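Local coordinates for putative oxidoreductase molybdopterin-binding subunit (PDB 4ZOH), which probably serves as the molybdenum-cofactor subunit of an oxidoreductase of the xanthine dehydrogenase/aldehyde oxidase family, holding a pterin cytosine dinucleotide, at residues I412-R424 and I475-I489. Sequence-based numbering, arbitrary orientation.
Sequences IEITAFGPWEVAR and IEDGIGTWGSRTVTI. With MCN (pterin cytosine dinucleotide), chain D.
Arg-485 and Glu-421 form a buried salt bridge, NH1 to OE1 at 2.8 Å, in the molybdopterin-binding domain, where the cofactor-binding loop 481-485 enters helix 486-512 beside strand 420-427. NH1 alone meets OE1, on its anti side, and the carboxylate and guanidinium planes stand 75° apart, which is not the coplanar two-pronged pairing. On the syn side Glu-421 OE1 accepts the N-H groups of Ile-479 and Gly-480 (Gly-480 N at 3.2 Å), while OE2 takes Ile-479 N and Val-422 N. With CG anti to the backbone N (chi1 -175°) and the chain bent at chi2, the carboxylate of Glu-421 is turned onto these amides. Replacing Glu-421 by alanine is likely to leave the Arg-485 charge without its carboxylate mate and the amides of Ile-479 and Gly-480 without their shared acceptor. Backbone carbonyls grip the guanidinium too: Arg-485 NH1 also gives to Gly-480 O, in the carbonyl plane, whereas NE meets Phe-417 O and Arg-485 NH2 meets Trp-420 O (2.9 Å) from above theirs. Ile-479 CG2 covers one guanidinium face, and its CG1 lies over the Trp-420 six-membered ring, 3.8 Å from the centroid and 12° off the normal, a CH-pi contact. Toward the N-terminal part of 412-424, Ala-416 N bonds Gly-483 O, and Ala-416 CB meets Ile-489 CD1 at 3.6 Å. At the start of helix 486-512, Thr-486 grips the cofactor's O1B through both N and OG1, the hydroxyl at 2.7 Å.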
# COMPACT_ATOMS: atom_id res chain seq x y z
N ILE A 412 5.18 25.36 37.24
CA ILE A 412 5.27 23.95 37.64
C ILE A 412 4.18 23.23 36.80
O ILE A 412 3.34 23.92 36.24
CB ILE A 412 5.11 23.78 39.16
CG1 ILE A 412 5.46 22.35 39.55
CG2 ILE A 412 3.78 24.35 39.68
CD1 ILE A 412 6.15 22.15 40.88
N GLU A 413 4.23 21.90 36.66
CA GLU A 413 3.59 21.26 35.56
C GLU A 413 3.34 19.83 35.94
O GLU A 413 4.00 19.34 36.86
CB GLU A 413 4.46 21.48 34.26
CG GLU A 413 4.54 20.42 33.16
CD GLU A 413 3.26 20.26 32.34
OE1 GLU A 413 2.14 20.64 32.87
OE2 GLU A 413 3.37 19.74 31.18
N ILE A 414 2.36 19.17 35.27
CA ILE A 414 2.01 17.77 35.60
C ILE A 414 2.20 16.92 34.36
O ILE A 414 1.78 17.31 33.31
CB ILE A 414 0.57 17.64 36.22
CG1 ILE A 414 -0.42 18.59 35.51
CG2 ILE A 414 0.63 17.97 37.72
CD1 ILE A 414 -1.92 18.40 35.85
N THR A 415 2.83 15.76 34.48
CA THR A 415 3.20 15.01 33.28
C THR A 415 3.19 13.55 33.62
O THR A 415 3.13 13.22 34.81
CB THR A 415 4.66 15.34 32.81
OG1 THR A 415 5.59 14.69 33.69
CG2 THR A 415 4.92 16.87 32.69
N ALA A 416 3.29 12.69 32.58
CA ALA A 416 3.53 11.25 32.73
C ALA A 416 2.31 10.53 33.38
O ALA A 416 2.41 9.73 34.34
CB ALA A 416 4.82 10.97 33.49
N PHE A 417 1.16 10.85 32.84
CA PHE A 417 -0.10 10.24 33.23
C PHE A 417 -0.15 8.76 32.87
O PHE A 417 0.57 8.26 31.92
CB PHE A 417 -1.23 11.00 32.55
CG PHE A 417 -1.19 12.48 32.76
CD1 PHE A 417 -1.96 13.09 33.78
CD2 PHE A 417 -0.35 13.31 31.96
CE1 PHE A 417 -1.94 14.48 33.97
CE2 PHE A 417 -0.31 14.71 32.18
CZ PHE A 417 -1.11 15.29 33.19
N GLY A 418 -0.95 8.02 33.65
CA GLY A 418 -1.11 6.58 33.42
C GLY A 418 -2.09 6.31 32.29
O GLY A 418 -2.37 7.23 31.47
N PRO A 419 -2.69 5.10 32.27
CA PRO A 419 -2.65 4.18 33.40
C PRO A 419 -1.54 3.20 33.26
O PRO A 419 -1.11 2.54 34.23
CB PRO A 419 -4.04 3.46 33.30
CG PRO A 419 -4.27 3.43 31.78
CD PRO A 419 -3.87 4.84 31.40
N TRP A 420 -1.05 3.06 32.04
CA TRP A 420 -0.01 2.03 31.82
C TRP A 420 0.63 2.32 30.47
O TRP A 420 0.18 3.22 29.74
CB TRP A 420 -0.59 0.57 31.91
CG TRP A 420 -1.91 0.34 31.30
CD1 TRP A 420 -3.14 0.28 31.97
CD2 TRP A 420 -2.20 0.10 29.91
NE1 TRP A 420 -4.16 0.08 31.06
CE2 TRP A 420 -3.63 -0.08 29.80
CE3 TRP A 420 -1.42 -0.05 28.75
CZ2 TRP A 420 -4.28 -0.32 28.56
CZ3 TRP A 420 -2.08 -0.28 27.51
CH2 TRP A 420 -3.50 -0.46 27.44
N GLU A 421 1.68 1.60 30.14
CA GLU A 421 2.17 1.72 28.75
C GLU A 421 2.88 0.44 28.41
O GLU A 421 3.28 -0.28 29.33
CB GLU A 421 2.99 3.02 28.50
CG GLU A 421 3.39 3.21 27.03
CD GLU A 421 2.15 3.19 26.16
OE1 GLU A 421 1.48 4.25 26.03
OE2 GLU A 421 1.86 2.08 25.67
N VAL A 422 3.05 0.14 27.11
CA VAL A 422 3.55 -1.18 26.72
C VAL A 422 4.86 -1.11 25.94
O VAL A 422 5.14 -0.13 25.27
CB VAL A 422 2.42 -1.91 25.89
CG1 VAL A 422 2.74 -3.36 25.64
CG2 VAL A 422 1.04 -1.75 26.58
N ALA A 423 5.67 -2.15 26.01
CA ALA A 423 6.83 -2.25 25.13
C ALA A 423 6.98 -3.72 24.83
O ALA A 423 6.86 -4.55 25.79
CB ALA A 423 8.10 -1.68 25.83
N ARG A 424 7.29 -4.03 23.57
CA ARG A 424 7.62 -5.40 23.18
C ARG A 424 9.06 -5.39 22.66
O ARG A 424 9.38 -4.50 21.90
CB ARG A 424 6.61 -5.89 22.09
CG ARG A 424 7.07 -7.02 21.21
CD ARG A 424 6.04 -7.47 20.18
NE ARG A 424 6.61 -8.57 19.37
CZ ARG A 424 6.67 -8.63 18.05
NH1 ARG A 424 6.14 -7.70 17.27
NH2 ARG A 424 7.23 -9.68 17.49
N ILE A 475 2.17 -4.95 18.31
CA ILE A 475 2.31 -4.90 19.77
C ILE A 475 0.95 -5.16 20.43
O ILE A 475 -0.13 -4.82 19.85
CB ILE A 475 2.97 -3.57 20.26
CG1 ILE A 475 3.45 -3.67 21.75
CG2 ILE A 475 2.13 -2.35 19.94
CD1 ILE A 475 4.24 -2.47 22.25
N GLU A 476 0.99 -5.77 21.61
CA GLU A 476 -0.24 -6.12 22.34
C GLU A 476 -1.21 -4.93 22.44
O GLU A 476 -2.38 -5.09 22.15
CB GLU A 476 0.06 -6.69 23.73
CG GLU A 476 -1.19 -7.13 24.47
CD GLU A 476 -0.96 -7.75 25.87
OE1 GLU A 476 0.14 -7.59 26.45
OE2 GLU A 476 -1.88 -8.50 26.33
N ASP A 477 -0.74 -3.74 22.80
CA ASP A 477 -1.63 -2.63 23.04
C ASP A 477 -0.79 -1.39 23.35
O ASP A 477 0.43 -1.41 23.26
CB ASP A 477 -2.64 -2.91 24.21
CG ASP A 477 -4.02 -2.33 23.95
OD1 ASP A 477 -5.04 -3.03 24.10
OD2 ASP A 477 -4.13 -1.17 23.59
N GLY A 478 -1.46 -0.30 23.68
CA GLY A 478 -0.74 0.91 24.04
C GLY A 478 -1.72 1.94 24.51
O GLY A 478 -2.95 1.83 24.30
N ILE A 479 -1.15 2.98 25.13
CA ILE A 479 -1.94 4.12 25.45
C ILE A 479 -1.81 5.23 24.42
O ILE A 479 -2.79 5.54 23.73
CB ILE A 479 -1.79 4.56 26.96
CG1 ILE A 479 -2.41 3.47 27.86
CG2 ILE A 479 -2.40 5.97 27.19
CD1 ILE A 479 -3.97 3.44 27.84
N GLY A 480 -0.64 5.88 24.36
CA GLY A 480 -0.45 6.93 23.34
C GLY A 480 0.56 8.02 23.73
O GLY A 480 1.20 7.90 24.76
N THR A 481 0.71 9.04 22.86
CA THR A 481 1.63 10.15 23.04
C THR A 481 0.79 11.39 23.20
O THR A 481 0.11 11.82 22.30
CB THR A 481 2.65 10.26 21.86
OG1 THR A 481 3.56 9.15 21.94
CG2 THR A 481 3.42 11.60 21.85
N TRP A 482 0.84 11.91 24.43
CA TRP A 482 0.14 13.13 24.92
C TRP A 482 0.51 13.26 26.42
O TRP A 482 1.15 12.36 26.98
CB TRP A 482 -1.40 13.03 24.77
CG TRP A 482 -2.00 11.71 25.28
CD1 TRP A 482 -2.00 11.23 26.58
CD2 TRP A 482 -2.63 10.67 24.48
NE1 TRP A 482 -2.63 9.98 26.63
CE2 TRP A 482 -3.04 9.64 25.36
CE3 TRP A 482 -2.95 10.55 23.11
CZ2 TRP A 482 -3.76 8.51 24.90
CZ3 TRP A 482 -3.62 9.41 22.68
CH2 TRP A 482 -4.04 8.42 23.57
N GLY A 483 0.12 14.34 27.09
CA GLY A 483 0.49 14.55 28.51
C GLY A 483 1.98 14.36 28.85
O GLY A 483 2.32 13.96 29.99
N SER A 484 2.87 14.61 27.86
CA SER A 484 4.31 14.58 28.05
C SER A 484 4.69 13.34 28.85
O SER A 484 5.43 13.40 29.85
CB SER A 484 4.76 15.87 28.68
OG SER A 484 4.30 17.00 27.91
N ARG A 485 4.19 12.22 28.37
CA ARG A 485 4.28 10.95 29.06
C ARG A 485 5.18 9.98 28.35
O ARG A 485 5.57 8.97 28.92
CB ARG A 485 2.84 10.31 29.19
CG ARG A 485 2.29 9.71 27.87
CD ARG A 485 0.77 9.37 27.94
NE ARG A 485 0.51 8.28 28.88
CZ ARG A 485 0.79 6.99 28.65
NH1 ARG A 485 1.27 6.64 27.45
NH2 ARG A 485 0.57 6.04 29.58
N THR A 486 5.54 10.27 27.11
CA THR A 486 6.12 9.18 26.30
C THR A 486 7.49 8.72 26.73
O THR A 486 7.71 7.49 26.93
CB THR A 486 6.14 9.55 24.83
OG1 THR A 486 4.81 9.90 24.44
CG2 THR A 486 6.64 8.43 24.02
N VAL A 487 8.43 9.65 26.93
CA VAL A 487 9.77 9.14 27.30
C VAL A 487 9.73 8.54 28.74
O VAL A 487 10.40 7.55 29.05
CB VAL A 487 10.92 10.19 27.12
CG1 VAL A 487 10.93 11.18 28.28
CG2 VAL A 487 12.27 9.44 26.98
N THR A 488 8.88 9.10 29.59
CA THR A 488 8.84 8.65 30.99
C THR A 488 8.10 7.32 31.16
O THR A 488 8.68 6.35 31.67
CB THR A 488 8.19 9.75 31.83
OG1 THR A 488 8.96 10.91 31.64
CG2 THR A 488 8.24 9.43 33.36
N ILE A 489 6.81 7.31 30.80
CA ILE A 489 5.99 6.08 30.95
C ILE A 489 6.33 5.03 29.88
O ILE A 489 6.52 3.79 30.15
CB ILE A 489 4.49 6.43 30.92
CG1 ILE A 489 4.14 7.54 31.94
CG2 ILE A 489 3.68 5.17 31.25
CD1 ILE A 489 4.71 7.36 33.37
N1 MCN D . 13.00 14.18 26.79
C2 MCN D . 14.18 13.81 27.41
N3 MCN D . 14.32 13.84 28.77
C4 MCN D . 13.24 14.27 29.53
C5 MCN D . 12.04 14.66 28.93
C6 MCN D . 11.90 14.59 27.54
O2 MCN D . 15.17 13.42 26.78
N4 MCN D . 13.39 14.30 30.84
C1' MCN D . 12.93 14.09 25.33
C2D MCN D . 12.38 12.73 24.93
O2' MCN D . 13.37 11.78 24.69
C3' MCN D . 11.72 13.02 23.61
C4D MCN D . 11.03 14.27 23.96
O4D MCN D . 12.01 15.01 24.81
O3' MCN D . 12.62 13.25 22.58
C5' MCN D . 9.89 13.57 24.68
O5' MCN D . 9.18 14.40 25.40
PA MCN D . 8.09 13.90 26.50
O1A MCN D . 8.09 12.53 26.94
O2A MCN D . 8.27 15.04 27.46
O3A MCN D . 6.74 14.33 25.57
PB MCN D . 6.11 13.31 24.49
O1B MCN D . 5.10 12.44 25.22
O2B MCN D . 7.07 12.58 23.66
O3B MCN D . 5.42 14.34 23.59
C10 MCN D . 4.06 14.81 23.79
C9' MCN D . 4.01 16.32 23.73
C8' MCN D . 2.67 16.83 23.66
S8' MCN D . 1.49 16.37 24.86
C7' MCN D . 2.30 17.78 22.75
S7' MCN D . 0.69 18.54 22.73
C6' MCN D . 3.24 18.34 21.80
C7 MCN D . 4.71 18.08 22.26
O9' MCN D . 4.79 16.71 22.60
N5' MCN D . 3.00 17.92 20.42
C4A MCN D . 4.02 17.81 19.45
N8' MCN D . 5.67 18.36 21.14
C4B MCN D . 5.36 18.08 19.85
N1' MCN D . 6.38 18.05 18.98
C2' MCN D . 6.13 17.71 17.71
N2' MCN D . 7.16 17.67 16.88
N3' MCN D . 4.81 17.44 17.22
C4' MCN D . 3.71 17.51 18.10
O4' MCN D . 2.54 17.28 17.68
O HOH W 1 -2.60 9.00 29.66